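Local structure of mRNA export factor MEX67 (Candida albicans, 1Q40) at residues 34-39 with 95-100; 43-48 with 102-107. The protein probably acts in export of mRNA from the nucleus, through an NTF2-like domain that pairs with a second protein. One frame throughout, in Å; residues are numbered along the deposited sequence.

Contact 1: 34-39 with 95-100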
loop_
_atom_site.group_PDB
_atom_site.type_symbol
_atom_site.label_atom_id
_atom_site.label_comp_id
_atom_site.label_asym_id
_atom_site.label_seq_id
_atom_site.Cartn_x
_atom_site.Cartn_y
_atom_site.Cartn_z
ATOM N N GLU B 34 3.521 23.656 10.254
ATOM C CA GLU B 34 3.077 23.345 11.613
ATOM C C GLU B 34 3.167 21.855 11.969
ATOM O O GLU B 34 3.114 21.490 13.151
ATOM C CB GLU B 34 1.648 23.843 11.824
ATOM C CG GLU B 34 1.510 25.360 11.756
ATOM C CD GLU B 34 0.262 25.883 12.452
ATOM O OE1 GLU B 34 -0.635 26.407 11.750
ATOM O OE2 GLU B 34 0.180 25.785 13.701
ATOM N N LEU B 35 3.301 21.005 10.947
ATOM C CA LEU B 35 3.451 19.563 11.138
ATOM C C LEU B 35 4.876 19.139 11.474
ATOM O O LEU B 35 5.082 18.026 11.941
ATOM C CB LEU B 35 3.013 18.818 9.873
ATOM C CG LEU B 35 1.533 18.950 9.509
ATOM C CD1 LEU B 35 1.309 18.564 8.043
ATOM C CD2 LEU B 35 0.679 18.110 10.448
HETATM N N MSE B 36 5.853 20.013 11.241
HETATM C CA MSE B 36 7.266 19.617 11.277
HETATM C C MSE B 36 7.812 19.255 12.652
HETATM O O MSE B 36 8.843 18.605 12.743
HETATM C CB MSE B 36 8.150 20.681 10.613
HETATM C CG MSE B 36 7.778 20.960 9.157
HETATM SE SE MSE B 36 7.390 19.317 8.104
HETATM C CE MSE B 36 8.988 18.318 8.560
ATOM N N ILE B 37 7.113 19.654 13.712
ATOM C CA ILE B 37 7.430 19.200 15.065
ATOM C C ILE B 37 7.321 17.663 15.211
ATOM O O ILE B 37 8.039 17.060 16.010
ATOM C CB ILE B 37 6.532 19.940 16.109
ATOM C CG1 ILE B 37 7.048 19.724 17.540
ATOM C CG2 ILE B 37 5.079 19.498 16.004
ATOM C CD1 ILE B 37 8.361 20.456 17.858
ATOM N N LEU B 38 6.443 17.037 14.427
ATOM C CA LEU B 38 6.277 15.579 14.450
ATOM C C LEU B 38 7.492 14.812 13.934
ATOM O O LEU B 38 7.643 13.637 14.208
ATOM C CB LEU B 38 5.061 15.157 13.622
ATOM C CG LEU B 38 3.693 15.659 14.065
ATOM C CD1 LEU B 38 2.658 15.357 12.994
ATOM C CD2 LEU B 38 3.300 15.034 15.396
ATOM N N TYR B 39 8.352 15.473 13.178
ATOM C CA TYR B 39 9.462 14.793 12.532
ATOM C C TYR B 39 10.778 15.157 13.213
ATOM O O TYR B 39 10.956 16.287 13.663
ATOM C CB TYR B 39 9.478 15.142 11.042
ATOM C CG TYR B 39 8.215 14.717 10.317
ATOM C CD1 TYR B 39 8.147 13.489 9.649
ATOM C CD2 TYR B 39 7.088 15.532 10.303
ATOM C CE1 TYR B 39 6.991 13.088 8.987
ATOM C CE2 TYR B 39 5.929 15.144 9.643
ATOM C CZ TYR B 39 5.888 13.918 8.984
ATOM O OH TYR B 39 4.743 13.534 8.330
ATOM N N ILE B 95 15.006 12.699 4.568
ATOM C CA ILE B 95 15.391 12.343 5.936
ATOM C C ILE B 95 15.586 13.612 6.767
ATOM O O ILE B 95 16.351 14.490 6.383
ATOM C CB ILE B 95 16.687 11.500 5.932
ATOM C CG1 ILE B 95 16.492 10.223 5.112
ATOM C CG2 ILE B 95 17.131 11.158 7.378
ATOM C CD1 ILE B 95 17.768 9.422 4.898
ATOM N N GLY B 96 14.883 13.710 7.893
ATOM C CA GLY B 96 15.004 14.861 8.771
ATOM C C GLY B 96 14.070 15.981 8.358
ATOM O O GLY B 96 13.609 16.028 7.220
ATOM N N GLN B 97 13.819 16.900 9.287
ATOM C CA GLN B 97 12.785 17.924 9.120
ATOM C C GLN B 97 12.952 18.800 7.879
ATOM O O GLN B 97 11.976 19.097 7.212
ATOM C CB GLN B 97 12.715 18.814 10.360
ATOM C CG GLN B 97 12.128 18.115 11.569
ATOM C CD GLN B 97 12.418 18.850 12.867
ATOM O OE1 GLN B 97 13.570 18.927 13.291
ATOM N NE2 GLN B 97 11.373 19.377 13.506
ATOM N N GLU B 98 14.183 19.207 7.584
ATOM C CA GLU B 98 14.462 20.128 6.482
ATOM C C GLU B 98 14.107 19.518 5.125
ATOM O O GLU B 98 13.394 20.130 4.326
ATOM C CB GLU B 98 15.944 20.524 6.489
ATOM C CG GLU B 98 16.304 21.606 5.483
ATOM C CD GLU B 98 17.656 21.389 4.820
ATOM O OE1 GLU B 98 18.681 21.817 5.415
ATOM O OE2 GLU B 98 17.679 20.806 3.698
ATOM N N GLN B 99 14.636 18.327 4.868
ATOM C CA GLN B 99 14.380 17.618 3.626
ATOM C C GLN B 99 12.891 17.303 3.456
ATOM O O GLN B 99 12.333 17.463 2.375
ATOM C CB GLN B 99 15.196 16.327 3.583
ATOM C CG GLN B 99 16.645 16.561 3.179
ATOM C CD GLN B 99 17.471 15.293 3.109
ATOM O OE1 GLN B 99 18.702 15.343 3.242
ATOM N NE2 GLN B 99 16.819 14.165 2.907
ATOM N N ILE B 100 12.265 16.859 4.540
ATOM C CA ILE B 100 10.863 16.464 4.530
ATOM C C ILE B 100 9.964 17.672 4.272
ATOM O O ILE B 100 9.039 17.588 3.480
ATOM C CB ILE B 100 10.490 15.735 5.863
ATOM C CG1 ILE B 100 11.205 14.368 5.931
ATOM C CG2 ILE B 100 8.973 15.565 5.978
ATOM C CD1 ILE B 100 11.086 13.637 7.270
#
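In this NTF2-like domain, the 3-10 turn that follows helix 14-29 lies against the first turn of helix 96-105, with M36 and Y39 meeting Q97 and I100. The contact has a polar side and an apolar side. On the polar side, the Q97 chain, extended beyond CG, brings its amide to the turn. There NE2 donates to M36 O at 2.8 Å, with an N-H...O angle of 160°. This oxygen lies close to the amide plane of Q97, whereas the donor stands above the carbonyl plane of M36. The backbone N of Y39 reaches M36 O from the opposite face at 3.2 Å. Y39 O sits against the Q97 side chain, 3.0 Å from CG.

On the apolar side, selenomethionine M36 is bent at chi2 and chi3, and its CE rests 3.8 Å from I100 CG2 and 3.4 Å from the backbone carbonyl oxygen of Q97. I100 crosses the Y39 side chain at about a right angle. Its CG2, anti to the backbone N, stands over the ring centre, 4.3 Å above the plane, while I100 CD1 approaches Y39 CD1 at 3.8 Å. The far end of that ring is fixed elsewhere, its OH bonding to D202 and Y24. With Y39 N and Q97 NE2 satisfying M36 O from both faces, one side-chain-to-backbone bond holds the helix to the turn, and the rest of the contact relies on apolar packing that carries no directional bond.

Contact 2: 43-48 with 102-107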
loop_
_atom_site.group_PDB
_atom_site.type_symbol
_atom_site.label_atom_id
_atom_site.label_comp_id
_atom_site.label_asym_id
_atom_site.label_seq_id
_atom_site.Cartn_x
_atom_site.Cartn_y
_atom_site.Cartn_z
ATOM N N SER B 43 13.795 10.682 11.017
ATOM C CA SER B 43 12.495 10.458 10.385
ATOM C C SER B 43 12.611 10.414 8.857
ATOM O O SER B 43 13.465 11.084 8.277
ATOM C CB SER B 43 11.497 11.544 10.790
ATOM O OG SER B 43 11.185 11.460 12.165
ATOM N N GLN B 44 11.737 9.627 8.230
ATOM C CA GLN B 44 11.762 9.403 6.784
ATOM C C GLN B 44 10.389 9.646 6.130
ATOM O O GLN B 44 9.331 9.256 6.662
ATOM C CB GLN B 44 12.254 7.988 6.461
ATOM C CG GLN B 44 13.664 7.700 6.925
ATOM C CD GLN B 44 14.088 6.267 6.649
ATOM O OE1 GLN B 44 14.512 5.940 5.541
ATOM N NE2 GLN B 44 13.984 5.415 7.657
ATOM N N PHE B 45 10.431 10.325 4.987
ATOM C CA PHE B 45 9.279 10.516 4.124
ATOM C C PHE B 45 9.630 10.248 2.673
ATOM O O PHE B 45 10.651 10.710 2.178
ATOM C CB PHE B 45 8.753 11.946 4.206
ATOM C CG PHE B 45 7.630 12.226 3.246
ATOM C CD1 PHE B 45 6.358 11.732 3.491
ATOM C CD2 PHE B 45 7.846 12.992 2.096
ATOM C CE1 PHE B 45 5.307 11.982 2.600
ATOM C CE2 PHE B 45 6.803 13.234 1.203
ATOM C CZ PHE B 45 5.539 12.729 1.456
ATOM N N SER B 46 8.762 9.521 1.982
ATOM C CA SER B 46 8.789 9.514 0.530
ATOM C C SER B 46 7.387 9.352 -0.042
ATOM O O SER B 46 6.456 8.883 0.635
ATOM C CB SER B 46 9.752 8.452 -0.009
ATOM O OG SER B 46 9.575 7.194 0.620
HETATM N N MSE B 47 7.239 9.808 -1.282
HETATM C CA MSE B 47 5.987 9.750 -2.018
HETATM C C MSE B 47 6.196 8.941 -3.303
HETATM O O MSE B 47 7.230 9.073 -3.971
HETATM C CB MSE B 47 5.494 11.172 -2.335
HETATM C CG MSE B 47 4.198 11.242 -3.142
HETATM SE SE MSE B 47 4.512 11.186 -5.084
HETATM C CE MSE B 47 5.773 12.608 -5.245
ATOM N N GLN B 48 5.220 8.095 -3.624
ATOM C CA GLN B 48 5.260 7.243 -4.826
ATOM C C GLN B 48 3.973 7.419 -5.641
ATOM O O GLN B 48 2.891 7.541 -5.076
ATOM C CB GLN B 48 5.482 5.761 -4.410
ATOM C CG GLN B 48 4.422 5.181 -3.434
ATOM C CD GLN B 48 4.703 3.733 -2.984
ATOM O OE1 GLN B 48 4.946 2.854 -3.810
ATOM N NE2 GLN B 48 4.655 3.498 -1.678
ATOM N N LYS B 102 10.791 20.354 2.650
ATOM C CA LYS B 102 10.965 20.671 1.227
ATOM C C LYS B 102 10.126 19.748 0.314
ATOM O O LYS B 102 9.539 20.205 -0.659
ATOM C CB LYS B 102 12.449 20.650 0.847
ATOM C CG LYS B 102 13.231 21.829 1.407
ATOM C CD LYS B 102 14.731 21.805 1.057
ATOM C CE LYS B 102 15.494 22.811 1.914
ATOM N NZ LYS B 102 16.950 22.972 1.588
ATOM N N SER B 103 10.023 18.465 0.646
ATOM C CA SER B 103 9.157 17.561 -0.117
ATOM C C SER B 103 7.693 17.983 -0.002
ATOM O O SER B 103 6.967 17.967 -0.987
ATOM C CB SER B 103 9.285 16.111 0.353
ATOM O OG SER B 103 10.578 15.621 0.110
ATOM N N PHE B 104 7.276 18.350 1.203
ATOM C CA PHE B 104 5.899 18.771 1.459
ATOM C C PHE B 104 5.539 20.025 0.659
ATOM O O PHE B 104 4.406 20.158 0.204
ATOM C CB PHE B 104 5.666 19.043 2.954
ATOM C CG PHE B 104 5.639 17.804 3.849
ATOM C CD1 PHE B 104 5.706 16.505 3.341
ATOM C CD2 PHE B 104 5.555 17.963 5.234
ATOM C CE1 PHE B 104 5.679 15.393 4.205
ATOM C CE2 PHE B 104 5.528 16.860 6.091
ATOM C CZ PHE B 104 5.589 15.567 5.572
ATOM N N GLN B 105 6.492 20.940 0.489
ATOM C CA GLN B 105 6.262 22.172 -0.278
ATOM C C GLN B 105 6.045 21.926 -1.768
ATOM O O GLN B 105 5.478 22.773 -2.448
ATOM C CB GLN B 105 7.446 23.137 -0.134
ATOM C CG GLN B 105 7.643 23.713 1.242
ATOM C CD GLN B 105 8.802 24.697 1.286
ATOM O OE1 GLN B 105 9.959 24.309 1.101
ATOM N NE2 GLN B 105 8.494 25.974 1.515
ATOM N N GLN B 106 6.522 20.784 -2.268
ATOM C CA GLN B 106 6.420 20.428 -3.684
ATOM C C GLN B 106 5.206 19.561 -4.036
ATOM O O GLN B 106 5.048 19.137 -5.181
ATOM C CB GLN B 106 7.691 19.706 -4.130
ATOM C CG GLN B 106 8.954 20.550 -4.014
ATOM C CD GLN B 106 10.197 19.735 -4.285
ATOM O OE1 GLN B 106 10.423 19.295 -5.410
ATOM N NE2 GLN B 106 10.980 19.497 -3.252
ATOM N N LEU B 107 4.357 19.293 -3.058
ATOM C CA LEU B 107 3.113 18.580 -3.295
ATOM C C LEU B 107 1.972 19.614 -3.429
ATOM O O LEU B 107 1.915 20.583 -2.666
ATOM C CB LEU B 107 2.839 17.591 -2.159
ATOM C CG LEU B 107 3.805 16.389 -2.106
ATOM C CD1 LEU B 107 3.704 15.652 -0.787
ATOM C CD2 LEU B 107 3.556 15.438 -3.248
#
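Extended residues 43-48, which bring F45 to S103 and F104, run past 102-107, a segment that is helical at its start and has turned extended by L107 (phi/psi -98/136°); no hydrogen bond joins the two. This is helix-on-strand packing within the NTF2-like fold. F45 and M47 both set out toward 102-107, whereas S46 between them points away. Q44, S46 and Q48 all hydrogen-bond to the other protein chain, so this strand serves the interior and the heterodimer interface at once. Within 102-107, Q106 NE2 folds back to K102 O at 3.0 Å.

The principal pair is a T-shaped stack. F104 turns its edge to the face of F45, with centroids 4.9 Å apart and planes at 80°. F104 CE1 is set over the centre of the F45 ring, 3.6 Å above its plane and at almost the same distance from all six ring carbons. The opposite face of F45 has M47 N above it, displaced toward the rim. F45 reaches this position with its CG anti to the backbone N. S103 CB meets the same ring at its edge, 3.9 Å from F45 CD2, while S103 OG bonds to S94 OG. F104 forms a further edge-to-face pair with W28 of helix 14-29. L107 approaches F45 tip to tip, CD1 to CZ at 4.1 Å, and slides past selenomethionine M47 in the opposite direction, its CD2 lying 4.1 Å from M47 CE.

From the N terminus the chain leaves helix 14-29, makes the 3-10 turn of contact 1 and enters strand 44-49, which supplies the first half of contact 2. After helix 86-91 and the short strand 94-95, it runs along helix 96-105, whose beginning closes a loop of 55 residues onto the turn and whose end, with L107 just beyond it, closes one of 53 onto the strand. The segments alternate in sequence, so the two loops cross. With centres about 9 Å apart, the contacts also touch directly: M36 SE lies 3.7 Å from F104 CD2, and G96 N probably hydrogen-bonds to S43 O. Together they tie the turn and strand 44-49 to one helix and L107 beyond it.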